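PDB 5IXP: extracellular solute-binding protein family 1 from Kribbella flavida, which probably binds a solute outside the cell and hands it to an ABC transporter, as solute-binding proteins of this family do. Local coordinates for residues V2-T8 against N27-R33; L197-W201 against S377-W381; L124-L130 against R153-M158; V259-F263 against I338-R342; R175-Q180 against L348-K352. The contacts are given in a common frame with arbitrary orientation. Numbering follows the deposited sequence.

Interaction 1 (V2-T8 against N27-R33); sequences VELTIAT and NVKITER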
# COMPACT_ATOMS: atom_id res chain seq x y z
N VAL A 2 -22.17 22.53 15.24
CA VAL A 2 -21.98 21.54 14.19
C VAL A 2 -21.48 20.26 14.84
O VAL A 2 -20.44 20.27 15.51
CB VAL A 2 -20.98 22.06 13.14
CG1 VAL A 2 -20.74 21.03 12.05
CG2 VAL A 2 -21.46 23.38 12.55
N GLU A 3 -22.21 19.17 14.67
CA GLU A 3 -21.76 17.89 15.21
C GLU A 3 -21.32 17.00 14.06
O GLU A 3 -22.11 16.71 13.16
CB GLU A 3 -22.84 17.22 16.07
CG GLU A 3 -23.37 18.18 17.14
CD GLU A 3 -24.22 17.51 18.21
OE1 GLU A 3 -24.04 17.90 19.38
OE2 GLU A 3 -25.04 16.64 17.89
N LEU A 4 -20.05 16.60 14.09
CA LEU A 4 -19.47 15.76 13.06
C LEU A 4 -19.04 14.43 13.65
O LEU A 4 -18.45 14.39 14.73
CB LEU A 4 -18.24 16.43 12.43
CG LEU A 4 -18.48 17.74 11.68
CD1 LEU A 4 -17.16 18.34 11.20
CD2 LEU A 4 -19.44 17.50 10.52
N THR A 5 -19.33 13.35 12.94
CA THR A 5 -18.78 12.04 13.25
C THR A 5 -17.73 11.70 12.21
O THR A 5 -17.87 12.05 11.03
CB THR A 5 -19.85 10.95 13.25
OG1 THR A 5 -20.70 11.10 12.10
CG2 THR A 5 -20.69 11.01 14.52
N ILE A 6 -16.66 11.05 12.64
CA ILE A 6 -15.64 10.55 11.74
C ILE A 6 -15.38 9.10 12.10
O ILE A 6 -15.15 8.77 13.27
CB ILE A 6 -14.34 11.40 11.80
CG1 ILE A 6 -13.25 10.74 10.96
CG2 ILE A 6 -13.87 11.64 13.25
CD1 ILE A 6 -12.04 11.67 10.70
N ALA A 7 -15.44 8.22 11.10
CA ALA A 7 -15.25 6.79 11.31
C ALA A 7 -13.86 6.41 10.81
O ALA A 7 -13.55 6.59 9.63
CB ALA A 7 -16.32 5.97 10.58
N THR A 8 -13.02 5.90 11.71
CA THR A 8 -11.68 5.45 11.38
C THR A 8 -11.52 4.00 11.79
O THR A 8 -12.37 3.41 12.47
CB THR A 8 -10.59 6.31 12.04
OG1 THR A 8 -10.65 6.17 13.47
CG2 THR A 8 -10.75 7.79 11.67
N ASN A 27 -17.51 25.99 17.58
CA ASN A 27 -18.84 25.59 17.17
C ASN A 27 -18.93 24.12 16.77
O ASN A 27 -20.04 23.60 16.60
CB ASN A 27 -19.30 26.46 15.99
CG ASN A 27 -18.31 26.46 14.83
OD1 ASN A 27 -17.11 26.74 14.99
ND2 ASN A 27 -18.82 26.13 13.64
N VAL A 28 -17.79 23.44 16.63
CA VAL A 28 -17.71 22.10 16.04
C VAL A 28 -17.45 21.08 17.14
O VAL A 28 -16.50 21.24 17.93
CB VAL A 28 -16.62 22.03 14.96
CG1 VAL A 28 -16.52 20.60 14.38
CG2 VAL A 28 -16.89 23.03 13.86
N LYS A 29 -18.27 20.04 17.19
CA LYS A 29 -18.07 18.91 18.09
C LYS A 29 -17.76 17.67 17.25
O LYS A 29 -18.53 17.34 16.34
CB LYS A 29 -19.30 18.66 18.97
CG LYS A 29 -19.02 17.65 20.08
CD LYS A 29 -20.22 17.40 20.99
CE LYS A 29 -21.10 16.31 20.43
NZ LYS A 29 -22.20 16.01 21.37
N ILE A 30 -16.65 17.00 17.56
CA ILE A 30 -16.19 15.84 16.81
C ILE A 30 -16.36 14.60 17.67
O ILE A 30 -15.90 14.56 18.82
CB ILE A 30 -14.72 15.97 16.38
CG1 ILE A 30 -14.51 17.19 15.48
CG2 ILE A 30 -14.26 14.68 15.64
CD1 ILE A 30 -13.02 17.52 15.26
N THR A 31 -16.96 13.57 17.10
CA THR A 31 -17.04 12.26 17.73
C THR A 31 -16.41 11.25 16.77
O THR A 31 -16.77 11.21 15.60
CB THR A 31 -18.48 11.85 18.02
OG1 THR A 31 -19.14 12.87 18.79
CG2 THR A 31 -18.50 10.52 18.79
N GLU A 32 -15.48 10.45 17.27
CA GLU A 32 -14.87 9.40 16.46
C GLU A 32 -15.57 8.08 16.70
O GLU A 32 -15.89 7.73 17.84
CB GLU A 32 -13.37 9.25 16.77
CG GLU A 32 -12.64 8.30 15.80
CD GLU A 32 -11.14 8.18 16.09
OE1 GLU A 32 -10.78 7.80 17.23
OE2 GLU A 32 -10.32 8.48 15.18
N ARG A 33 -15.80 7.33 15.61
CA ARG A 33 -16.42 6.02 15.63
C ARG A 33 -15.39 5.00 15.14
O ARG A 33 -14.79 5.20 14.08
CB ARG A 33 -17.68 6.02 14.75
CG ARG A 33 -18.36 4.70 14.56
CD ARG A 33 -19.45 4.84 13.50
NE ARG A 33 -20.41 5.88 13.84
CZ ARG A 33 -21.32 6.37 12.99
NH1 ARG A 33 -21.36 5.92 11.75
NH2 ARG A 33 -22.17 7.31 13.38
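Strands 2-8 and 28-34, joined by helix 15-24, form a beta-alpha-beta unit at the N-terminal end of the chain, the kind of building block from which periplasmic-binding-protein domains are made. The strands pair in parallel, their axes within 4.6 Å at an angle of 26°, through six successive pairs from Val2 with Val28 to Ala7 with Arg33. On one face lie Val2, Leu4, Ile6, Val28, Ile30 and Glu32, whose carboxylate goes to Arg34 and Tyr18. Leu4 CD1 rests 4.0 Å from Val28 CG1 and Ile6 CG2 3.9 Å from Ile30 CG2, so Leu4 and Ile6 each lean on the residue two positions before their register partner, while Val2 CB faces Val28 CG2 directly at 4.3 Å. Helix 284-294 covers this surface through Leu290 and Leu294, while Tyr18 of helix 15-24 packs on Ile6 and Ile30. The other face, with Glu3, Thr5, Lys29 and Thr31, is more polar and open; Lys29 rises beside Glu3, and Lys29 NZ meets Glu3 OE1 in a weak 3.3 Å salt bridge. Farther along, the small Ala7 leaves room for Arg33, whose CB is 4.4 Å from Ala7 CB and whose guanidinium turns to Gly54. The backbone seals the seam, from Val2 N to Asn27 O at 2.7 Å to Thr8 N to Arg33 O at 3.0 Å.

Interaction 2 (L197-W201 against S377-W381); sequences LKRTW and SSAAW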
# COMPACT_ATOMS: atom_id res chain seq x y z
N LEU A 197 0.54 -8.69 -18.44
CA LEU A 197 0.12 -9.41 -17.25
C LEU A 197 0.64 -10.85 -17.26
O LEU A 197 1.17 -11.34 -16.26
CB LEU A 197 -1.40 -9.38 -17.18
CG LEU A 197 -2.13 -9.69 -15.89
CD1 LEU A 197 -1.77 -8.67 -14.81
CD2 LEU A 197 -3.63 -9.68 -16.18
N LYS A 198 0.50 -11.54 -18.39
CA LYS A 198 1.04 -12.89 -18.50
C LYS A 198 2.56 -12.89 -18.39
O LYS A 198 3.15 -13.80 -17.80
CB LYS A 198 0.58 -13.55 -19.81
CG LYS A 198 1.04 -15.02 -20.01
CD LYS A 198 0.73 -15.90 -18.78
CE LYS A 198 0.60 -17.39 -19.13
NZ LYS A 198 1.83 -18.02 -19.69
N ARG A 199 3.22 -11.87 -18.94
CA ARG A 199 4.67 -11.83 -18.83
C ARG A 199 5.11 -11.67 -17.37
O ARG A 199 6.11 -12.27 -16.95
CB ARG A 199 5.25 -10.72 -19.71
CG ARG A 199 5.45 -11.19 -21.14
CD ARG A 199 6.32 -10.27 -21.95
NE ARG A 199 6.31 -10.66 -23.35
CZ ARG A 199 7.14 -10.18 -24.27
NH1 ARG A 199 8.06 -9.28 -23.91
NH2 ARG A 199 7.07 -10.59 -25.53
N THR A 200 4.37 -10.85 -16.61
CA THR A 200 4.62 -10.73 -15.17
C THR A 200 4.45 -12.08 -14.48
O THR A 200 5.31 -12.50 -13.69
CB THR A 200 3.66 -9.70 -14.58
OG1 THR A 200 3.87 -8.43 -15.21
CG2 THR A 200 3.85 -9.57 -13.08
N TRP A 201 3.33 -12.75 -14.75
CA TRP A 201 3.10 -14.10 -14.24
C TRP A 201 4.26 -15.02 -14.59
O TRP A 201 4.82 -15.70 -13.72
CB TRP A 201 1.78 -14.62 -14.83
CG TRP A 201 1.46 -16.07 -14.56
CD1 TRP A 201 1.90 -17.17 -15.26
CD2 TRP A 201 0.57 -16.58 -13.55
NE1 TRP A 201 1.36 -18.32 -14.73
CE2 TRP A 201 0.54 -17.99 -13.68
CE3 TRP A 201 -0.21 -15.98 -12.55
CZ2 TRP A 201 -0.24 -18.81 -12.85
CZ3 TRP A 201 -0.97 -16.79 -11.71
CH2 TRP A 201 -0.98 -18.19 -11.86
N SER A 377 1.72 -24.21 -13.58
CA SER A 377 1.59 -22.83 -14.02
C SER A 377 0.52 -22.67 -15.09
O SER A 377 -0.31 -21.77 -15.02
CB SER A 377 2.94 -22.31 -14.53
OG SER A 377 2.77 -21.10 -15.27
N SER A 378 0.54 -23.54 -16.10
CA SER A 378 -0.43 -23.37 -17.18
C SER A 378 -1.85 -23.64 -16.70
O SER A 378 -2.78 -22.92 -17.08
CB SER A 378 -0.07 -24.27 -18.37
OG SER A 378 -0.45 -25.60 -18.09
N ALA A 379 -2.05 -24.66 -15.86
CA ALA A 379 -3.40 -24.95 -15.37
C ALA A 379 -3.89 -23.84 -14.45
O ALA A 379 -5.07 -23.47 -14.48
CB ALA A 379 -3.42 -26.29 -14.63
N ALA A 380 -3.00 -23.30 -13.62
CA ALA A 380 -3.41 -22.21 -12.72
C ALA A 380 -3.76 -20.95 -13.51
O ALA A 380 -4.71 -20.24 -13.15
CB ALA A 380 -2.30 -21.93 -11.71
N TRP A 381 -2.99 -20.65 -14.55
CA TRP A 381 -3.27 -19.46 -15.34
C TRP A 381 -4.61 -19.59 -16.05
O TRP A 381 -5.40 -18.63 -16.07
CB TRP A 381 -2.14 -19.21 -16.34
CG TRP A 381 -2.43 -18.08 -17.28
CD1 TRP A 381 -2.86 -18.18 -18.58
CD2 TRP A 381 -2.32 -16.68 -17.01
NE1 TRP A 381 -3.02 -16.92 -19.12
CE2 TRP A 381 -2.69 -15.99 -18.18
CE3 TRP A 381 -1.93 -15.94 -15.88
CZ2 TRP A 381 -2.70 -14.59 -18.25
CZ3 TRP A 381 -1.93 -14.56 -15.96
CH2 TRP A 381 -2.31 -13.90 -17.14
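Two tryptophans, both with chi1 in the t well, set the geometry here. Trp201 (chi1 173°, chi2 -84°) and Trp381 (chi1 174°, chi2 -101°) extend from their backbones into the gap between the segments, so the indoles meet although the segment axes stay 12.3 Å apart. The edge of Trp381 points at the face of Trp201: the centroid of its six-membered ring is 4.8 Å from that of the Trp201 five-membered ring, the planes stand at 58°, and Trp201 CD2 to Trp381 CE3 is 3.5 Å. Through this edge-to-face pair the C-terminal helix 377-392 packs on helix 195-209, closer to antiparallel than parallel, the segments running at 141°. Lys198 adopts t, p, t, p, a folded course that lays its aliphatic part over one face of Trp381. Lys198 CE sits 3.5 Å from the centroid of the Trp381 five-membered ring, 3° off the normal, a CH-pi contact, and Lys198 NZ follows at 4.9 Å from that centroid as a cation-pi partner while also bridging to Asp202. The t rotamer of Ser377 (chi1 165°) brings OG to the rim of Trp201, where NE1 donates a hydrogen bond of 3.2 Å. Ala380 CB touches the same ring edge, 3.9 Å from Trp201 CZ2. Helix 356-371 adds Ala366, Leu367 and Val370 around Trp201, and Leu197 CG reaches Trp381 CH2 at 4.4 Å.

Interaction 3 (L124-L130 against R153-M158); sequences LFARAGL and RFKAKM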
# COMPACT_ATOMS: atom_id res chain seq x y z
N LEU A 124 22.88 -12.46 5.41
CA LEU A 124 22.76 -13.43 4.33
C LEU A 124 23.43 -12.90 3.06
O LEU A 124 24.08 -13.67 2.34
CB LEU A 124 21.30 -13.77 4.08
CG LEU A 124 20.55 -14.38 5.27
CD1 LEU A 124 19.10 -14.75 4.90
CD2 LEU A 124 21.30 -15.58 5.86
N PHE A 125 23.29 -11.60 2.77
CA PHE A 125 23.98 -11.03 1.63
C PHE A 125 25.49 -11.21 1.76
O PHE A 125 26.17 -11.63 0.82
CB PHE A 125 23.64 -9.54 1.47
CG PHE A 125 22.39 -9.27 0.67
CD1 PHE A 125 21.28 -10.10 0.76
CD2 PHE A 125 22.32 -8.15 -0.17
CE1 PHE A 125 20.12 -9.83 0.05
CE2 PHE A 125 21.17 -7.87 -0.90
CZ PHE A 125 20.06 -8.72 -0.80
N ALA A 126 26.03 -10.89 2.94
CA ALA A 126 27.47 -11.02 3.15
C ALA A 126 27.94 -12.44 2.85
O ALA A 126 28.92 -12.64 2.12
CB ALA A 126 27.83 -10.61 4.58
N ARG A 127 27.24 -13.43 3.40
CA ARG A 127 27.63 -14.82 3.26
C ARG A 127 27.49 -15.30 1.82
O ARG A 127 28.17 -16.25 1.40
CB ARG A 127 26.80 -15.68 4.21
CG ARG A 127 27.15 -15.45 5.68
CD ARG A 127 26.10 -16.00 6.65
NE ARG A 127 25.57 -17.30 6.23
CZ ARG A 127 24.47 -17.86 6.74
NH1 ARG A 127 23.79 -17.25 7.70
NH2 ARG A 127 24.06 -19.04 6.29
N ALA A 128 26.60 -14.67 1.05
CA ALA A 128 26.40 -15.04 -0.34
C ALA A 128 27.34 -14.32 -1.29
O ALA A 128 27.27 -14.56 -2.50
CB ALA A 128 24.94 -14.77 -0.74
N GLY A 129 28.21 -13.45 -0.78
CA GLY A 129 29.10 -12.70 -1.65
C GLY A 129 28.49 -11.47 -2.28
O GLY A 129 29.12 -10.88 -3.16
N LEU A 130 27.28 -11.08 -1.86
CA LEU A 130 26.64 -9.87 -2.35
C LEU A 130 27.19 -8.65 -1.62
O LEU A 130 27.78 -8.78 -0.54
CB LEU A 130 25.13 -9.96 -2.13
CG LEU A 130 24.36 -10.83 -3.12
CD1 LEU A 130 22.91 -10.99 -2.68
CD2 LEU A 130 24.44 -10.22 -4.51
N ARG A 153 21.66 -15.59 -8.42
CA ARG A 153 23.03 -15.54 -7.92
C ARG A 153 23.07 -15.87 -6.43
O ARG A 153 23.89 -16.69 -5.99
CB ARG A 153 23.61 -14.15 -8.20
CG ARG A 153 24.91 -13.85 -7.48
CD ARG A 153 25.36 -12.39 -7.67
NE ARG A 153 26.45 -12.07 -6.74
CZ ARG A 153 27.02 -10.87 -6.64
NH1 ARG A 153 26.62 -9.86 -7.40
NH2 ARG A 153 28.01 -10.69 -5.76
N PHE A 154 22.20 -15.24 -5.65
CA PHE A 154 22.09 -15.53 -4.22
C PHE A 154 21.78 -17.00 -3.98
O PHE A 154 22.45 -17.67 -3.18
CB PHE A 154 21.00 -14.65 -3.58
CG PHE A 154 20.73 -14.96 -2.13
CD1 PHE A 154 21.46 -14.35 -1.13
CD2 PHE A 154 19.73 -15.86 -1.77
CE1 PHE A 154 21.22 -14.63 0.21
CE2 PHE A 154 19.49 -16.15 -0.43
CZ PHE A 154 20.23 -15.53 0.56
N LYS A 155 20.76 -17.52 -4.66
CA LYS A 155 20.30 -18.88 -4.41
C LYS A 155 21.39 -19.90 -4.71
O LYS A 155 21.51 -20.91 -4.00
CB LYS A 155 19.06 -19.17 -5.26
CG LYS A 155 18.37 -20.46 -4.93
CD LYS A 155 17.87 -20.45 -3.51
CE LYS A 155 17.19 -21.76 -3.16
NZ LYS A 155 17.58 -22.20 -1.79
N ALA A 156 22.20 -19.64 -5.74
CA ALA A 156 23.26 -20.58 -6.10
C ALA A 156 24.25 -20.76 -4.96
O ALA A 156 24.86 -21.82 -4.83
CB ALA A 156 23.97 -20.11 -7.37
N LYS A 157 24.41 -19.73 -4.12
CA LYS A 157 25.32 -19.75 -2.99
C LYS A 157 24.64 -20.14 -1.69
O LYS A 157 25.34 -20.45 -0.72
CB LYS A 157 25.97 -18.38 -2.82
CG LYS A 157 26.62 -17.84 -4.08
CD LYS A 157 28.06 -18.31 -4.16
CE LYS A 157 28.81 -17.85 -2.94
NZ LYS A 157 30.00 -18.68 -2.65
N MSE A 158 23.32 -20.12 -1.63
CA MSE A 158 22.60 -20.25 -0.37
C MSE A 158 21.44 -21.23 -0.50
O MSE A 158 20.27 -20.82 -0.53
CB MSE A 158 22.08 -18.88 0.09
CG MSE A 158 23.16 -17.80 0.13
SE MSE A 158 24.34 -18.06 1.66
CE MSE A 158 23.24 -17.20 3.03
O HOH W 1 27.79 -13.69 -5.03
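This is a largely apolar contact between two helix ends, far from the centre of the chain: the C-terminal end of helix 122-127, closed by a Schellman motif, packs on the last turn of helix 144-157. Gly129 leaves the helical conformation with phi 82° and psi 9°, and two backbone bonds return into the last turn, from Leu130 N to Phe125 O at 3.0 Å and from Gly129 N to Ala126 O at 3.1 Å. A CB at these angles would press against the preceding carbonyl, which accounts for glycine. Ala128, before the glycine, and Leu130, after it, both direct CB toward the second helix. Ala128 CB fits closely, 3.5 Å from Phe154 CD1 and 3.6 Å from CG of Met158, a selenomethionine. The Phe154 ring also borders Leu124 CB, 4.0 Å from its CE1, and Leu130 CD1, 4.0 Å from its CD1. Met158 CE extends to Leu124 CD2 at 3.8 Å and lies over one face of the Arg127 guanidinium. Trp163 meets the rings of both Phe125 and Phe154, and Ala233 of strand 232-238 packs on this cluster, tying the helix pair to the sheet. Arg153 closes one border: Leu130 CD2 lies over its guanidinium, 3.4 Å from CZ, NH2 makes a weak 2.8 Å hydrogen bond to Gly129 O, and a water spans Arg153 NE and Ala128 O, 2.7 Å from each.

Interaction 4 (V259-F263 against I338-R342); sequences VADVF and IFVNR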
# COMPACT_ATOMS: atom_id res chain seq x y z
N VAL A 259 17.90 -1.47 4.73
CA VAL A 259 16.96 -1.10 3.68
C VAL A 259 17.70 -0.28 2.63
O VAL A 259 18.51 0.60 2.96
CB VAL A 259 15.74 -0.34 4.24
CG1 VAL A 259 16.16 0.89 4.98
CG2 VAL A 259 14.77 -0.00 3.12
N ALA A 260 17.45 -0.61 1.37
CA ALA A 260 18.10 -0.00 0.22
C ALA A 260 17.15 1.00 -0.43
O ALA A 260 15.95 0.73 -0.59
CB ALA A 260 18.53 -1.07 -0.79
N ASP A 261 17.69 2.15 -0.83
CA ASP A 261 16.90 3.24 -1.41
C ASP A 261 16.69 2.96 -2.90
O ASP A 261 17.29 3.57 -3.78
CB ASP A 261 17.62 4.56 -1.19
CG ASP A 261 16.79 5.77 -1.64
OD1 ASP A 261 15.66 5.61 -2.14
OD2 ASP A 261 17.30 6.90 -1.50
N VAL A 262 15.79 2.00 -3.17
CA VAL A 262 15.58 1.51 -4.52
C VAL A 262 14.25 0.78 -4.53
O VAL A 262 13.80 0.27 -3.50
CB VAL A 262 16.73 0.58 -4.98
CG1 VAL A 262 16.70 -0.73 -4.20
CG2 VAL A 262 16.65 0.29 -6.48
N PHE A 263 13.61 0.72 -5.70
CA PHE A 263 12.51 -0.19 -5.87
C PHE A 263 12.56 -0.63 -7.33
O PHE A 263 12.63 0.22 -8.23
CB PHE A 263 11.14 0.41 -5.55
CG PHE A 263 10.07 -0.62 -5.35
CD1 PHE A 263 10.08 -1.41 -4.20
CD2 PHE A 263 9.09 -0.83 -6.30
CE1 PHE A 263 9.11 -2.38 -4.00
CE2 PHE A 263 8.11 -1.81 -6.10
CZ PHE A 263 8.13 -2.58 -4.95
N ILE A 338 15.17 8.07 2.89
CA ILE A 338 14.93 6.98 1.94
C ILE A 338 13.48 6.99 1.49
O ILE A 338 13.18 6.96 0.29
CB ILE A 338 15.33 5.63 2.55
CG1 ILE A 338 16.86 5.52 2.64
CG2 ILE A 338 14.76 4.48 1.72
CD1 ILE A 338 17.33 4.45 3.62
N PHE A 339 12.55 7.05 2.44
CA PHE A 339 11.16 6.91 2.02
C PHE A 339 10.58 8.19 1.42
O PHE A 339 9.60 8.10 0.66
CB PHE A 339 10.33 6.37 3.19
CG PHE A 339 10.60 4.92 3.44
CD1 PHE A 339 10.08 3.96 2.59
CD2 PHE A 339 11.45 4.52 4.47
CE1 PHE A 339 10.35 2.61 2.79
CE2 PHE A 339 11.73 3.18 4.65
CZ PHE A 339 11.18 2.23 3.82
N VAL A 340 11.19 9.35 1.66
CA VAL A 340 10.89 10.51 0.83
C VAL A 340 11.23 10.22 -0.63
O VAL A 340 10.40 10.42 -1.53
CB VAL A 340 11.63 11.76 1.34
CG1 VAL A 340 11.60 12.86 0.28
CG2 VAL A 340 10.99 12.26 2.63
N ASN A 341 12.45 9.74 -0.87
CA ASN A 341 12.83 9.36 -2.23
C ASN A 341 11.89 8.31 -2.81
O ASN A 341 11.49 8.40 -3.97
CB ASN A 341 14.27 8.84 -2.26
CG ASN A 341 15.28 9.93 -1.99
OD1 ASN A 341 14.99 11.12 -2.13
ND2 ASN A 341 16.50 9.52 -1.62
N ARG A 342 11.54 7.30 -2.00
CA ARG A 342 10.68 6.24 -2.51
C ARG A 342 9.29 6.77 -2.86
O ARG A 342 8.69 6.35 -3.85
CB ARG A 342 10.58 5.08 -1.51
CG ARG A 342 11.91 4.40 -1.19
CD ARG A 342 12.50 3.63 -2.38
NE ARG A 342 13.36 4.44 -3.24
CZ ARG A 342 13.15 4.62 -4.55
NH1 ARG A 342 13.99 5.35 -5.26
NH2 ARG A 342 12.11 4.05 -5.16
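Asp261 makes both polar bonds of this contact, one from each carboxylate oxygen. OD1 accepts from Arg342 NE at 2.8 Å with an angle of 175°, a hydrogen bond within a salt bridge, while OD2 accepts from Asn341 ND2 at 2.7 Å and 169°. Asp261 is the centre of an inverse gamma turn, with a weak bond from Val262 N to Ala260 O at 2.9 Å, and its t rotamer carries the carboxylate to the helix. The turn follows strand 257-260, which pairs with strand 108-121 in the mixed sheet, so the salt bridge fastens the end of that strand to helix 335-344. The Arg342 guanidinium lies flat against the chain beyond the turn, with Val262 N and Phe263 N over one face, and its NH2 bonds to Gly266 O. On the apolar side, Ile338 CD1 contacts Val259 CG1 at 4.0 Å, and Phe339 CZ reaches Val259 CG2 at 4.3 Å; Ala117 of strand 108-121 packs against both Val259 and Phe339.

Interaction 5 (R175-Q180 against L348-K352); sequences RNQLIQ and LKQHK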
# COMPACT_ATOMS: atom_id res chain seq x y z
N ARG A 175 2.59 -6.13 -10.27
CA ARG A 175 1.35 -5.85 -10.99
C ARG A 175 0.92 -4.40 -10.83
O ARG A 175 0.40 -3.79 -11.77
CB ARG A 175 0.22 -6.76 -10.52
CG ARG A 175 -0.94 -6.73 -11.51
CD ARG A 175 -2.21 -7.23 -10.90
NE ARG A 175 -2.81 -6.27 -9.98
CZ ARG A 175 -2.67 -6.30 -8.66
NH1 ARG A 175 -1.92 -7.24 -8.10
NH2 ARG A 175 -3.27 -5.40 -7.90
N ASN A 176 1.12 -3.84 -9.64
CA ASN A 176 0.63 -2.49 -9.41
C ASN A 176 1.44 -1.43 -10.14
O ASN A 176 1.00 -0.28 -10.19
CB ASN A 176 0.61 -2.20 -7.91
CG ASN A 176 -0.61 -2.80 -7.25
OD1 ASN A 176 -1.73 -2.37 -7.51
ND2 ASN A 176 -0.40 -3.82 -6.43
N GLN A 177 2.58 -1.80 -10.73
CA GLN A 177 3.35 -0.87 -11.54
C GLN A 177 2.91 -0.81 -12.99
O GLN A 177 3.27 0.14 -13.69
CB GLN A 177 4.83 -1.25 -11.54
CG GLN A 177 5.51 -1.10 -10.22
CD GLN A 177 6.97 -1.48 -10.32
OE1 GLN A 177 7.32 -2.40 -11.06
NE2 GLN A 177 7.82 -0.77 -9.60
N LEU A 178 2.20 -1.83 -13.48
CA LEU A 178 1.79 -1.85 -14.88
C LEU A 178 0.92 -0.65 -15.19
O LEU A 178 0.19 -0.14 -14.33
CB LEU A 178 1.03 -3.13 -15.20
CG LEU A 178 1.80 -4.41 -14.87
CD1 LEU A 178 0.91 -5.63 -15.08
CD2 LEU A 178 3.05 -4.49 -15.74
N ILE A 179 1.00 -0.19 -16.44
CA ILE A 179 0.12 0.88 -16.90
C ILE A 179 -1.33 0.41 -16.93
O ILE A 179 -2.25 1.16 -16.60
CB ILE A 179 0.57 1.41 -18.27
CG1 ILE A 179 1.84 2.24 -18.14
CG2 ILE A 179 -0.53 2.24 -18.92
CD1 ILE A 179 2.21 2.95 -19.43
N GLN A 180 -1.55 -0.84 -17.32
CA GLN A 180 -2.87 -1.43 -17.16
C GLN A 180 -2.72 -2.84 -16.64
O GLN A 180 -1.75 -3.54 -16.94
CB GLN A 180 -3.68 -1.42 -18.46
CG GLN A 180 -3.29 -2.48 -19.43
CD GLN A 180 -3.99 -2.30 -20.75
OE1 GLN A 180 -4.52 -1.22 -21.04
NE2 GLN A 180 -4.01 -3.35 -21.56
N LEU A 348 1.93 5.93 -10.58
CA LEU A 348 0.70 5.15 -10.70
C LEU A 348 -0.05 5.65 -11.92
O LEU A 348 -0.45 6.82 -11.97
CB LEU A 348 -0.18 5.29 -9.46
CG LEU A 348 0.28 4.70 -8.13
CD1 LEU A 348 -0.85 4.78 -7.12
CD2 LEU A 348 0.74 3.26 -8.29
N LYS A 349 -0.24 4.77 -12.90
CA LYS A 349 -1.03 5.12 -14.08
C LYS A 349 -2.09 4.07 -14.36
O LYS A 349 -2.79 4.17 -15.37
CB LYS A 349 -0.14 5.31 -15.31
CG LYS A 349 1.10 6.18 -15.06
CD LYS A 349 1.51 6.99 -16.29
CE LYS A 349 1.12 6.31 -17.59
NZ LYS A 349 1.14 7.26 -18.74
N GLN A 350 -2.23 3.07 -13.49
CA GLN A 350 -3.13 1.95 -13.69
C GLN A 350 -4.53 2.29 -13.20
O GLN A 350 -4.71 2.67 -12.04
CB GLN A 350 -2.57 0.73 -12.96
CG GLN A 350 -3.46 -0.44 -12.85
CD GLN A 350 -2.77 -1.55 -12.10
OE1 GLN A 350 -3.38 -2.22 -11.26
NE2 GLN A 350 -1.49 -1.75 -12.39
N HIS A 351 -5.52 2.15 -14.08
CA HIS A 351 -6.91 2.32 -13.68
C HIS A 351 -7.40 1.06 -12.97
O HIS A 351 -7.13 -0.06 -13.40
CB HIS A 351 -7.78 2.62 -14.90
CG HIS A 351 -9.23 2.72 -14.58
ND1 HIS A 351 -9.74 3.66 -13.71
CD2 HIS A 351 -10.29 1.98 -14.99
CE1 HIS A 351 -11.05 3.50 -13.61
NE2 HIS A 351 -11.41 2.49 -14.37
N LYS A 352 -8.11 1.25 -11.86
CA LYS A 352 -8.72 0.16 -11.11
C LYS A 352 -10.22 0.17 -11.35
O LYS A 352 -10.90 1.13 -10.96
CB LYS A 352 -8.43 0.27 -9.62
CG LYS A 352 -7.00 0.61 -9.25
CD LYS A 352 -6.18 -0.63 -9.04
CE LYS A 352 -4.80 -0.28 -8.50
NZ LYS A 352 -4.05 -1.49 -8.11
O HOH W 2 -4.71 -4.12 -10.37
O HOH W 3 0.53 1.59 -12.36
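Two irregular segments meet here: the loop after helix 167-175, opening with a type I beta turn from Arg175 to Leu178, is tied to the loop between helices 335-344 and 356-371. Direct hydrogen bonds centre on Gln350, whose extended side chain enters the turn: NE2 donates to Arg175 O at 2.8 Å and to Leu178 O at 3.0 Å, with angles of 154° and 169°, spending both amide protons on carbonyls at the two ends of the turn. Lys352 NZ adds a bond to Asn176 OD1 at 2.6 Å. Like charges also approach, Arg175 NH2 lying 4.0 Å from Lys352 NZ, while Glu172 forms a salt bridge with Arg175. One water donates to Asn176 O at 2.9 Å and Leu178 O at 2.6 Å and accepts weakly from Lys349 N at 3.3 Å. Ile179 CD1 packs on Lys349 CE at 4.0 Å; outward, Leu178 packs on helix 195-209 and Leu348 on helix 93-98. The backbones come closest where Gln350 CA makes a CA-H...O contact of 3.1 Å with Ile179 O.

Interaction 1 stands apart at the N-terminal end, its centre 35 to 54 Å from the others, although strand 2-8 belongs to the same mixed sheet that interaction 4 reaches through strand 257-260. Interaction 3 closes next along the chain, 22 Å from interaction 4 between centres and not touching it. The ranges of interactions 2 and 5 cross in sequence, and interaction 4 is nested within both. Interaction 5 lies between interactions 2 and 4, its centre 18 and 20 Å from theirs, which are 30 Å apart: Leu178 CD1 packs on Leu197 CD1 at 4.1 Å, while Gln177 NE2 meets Phe263 CD2 at 3.5 Å. Interactions 2, 4 and 5 thus bring late segments back onto earlier parts of the fold.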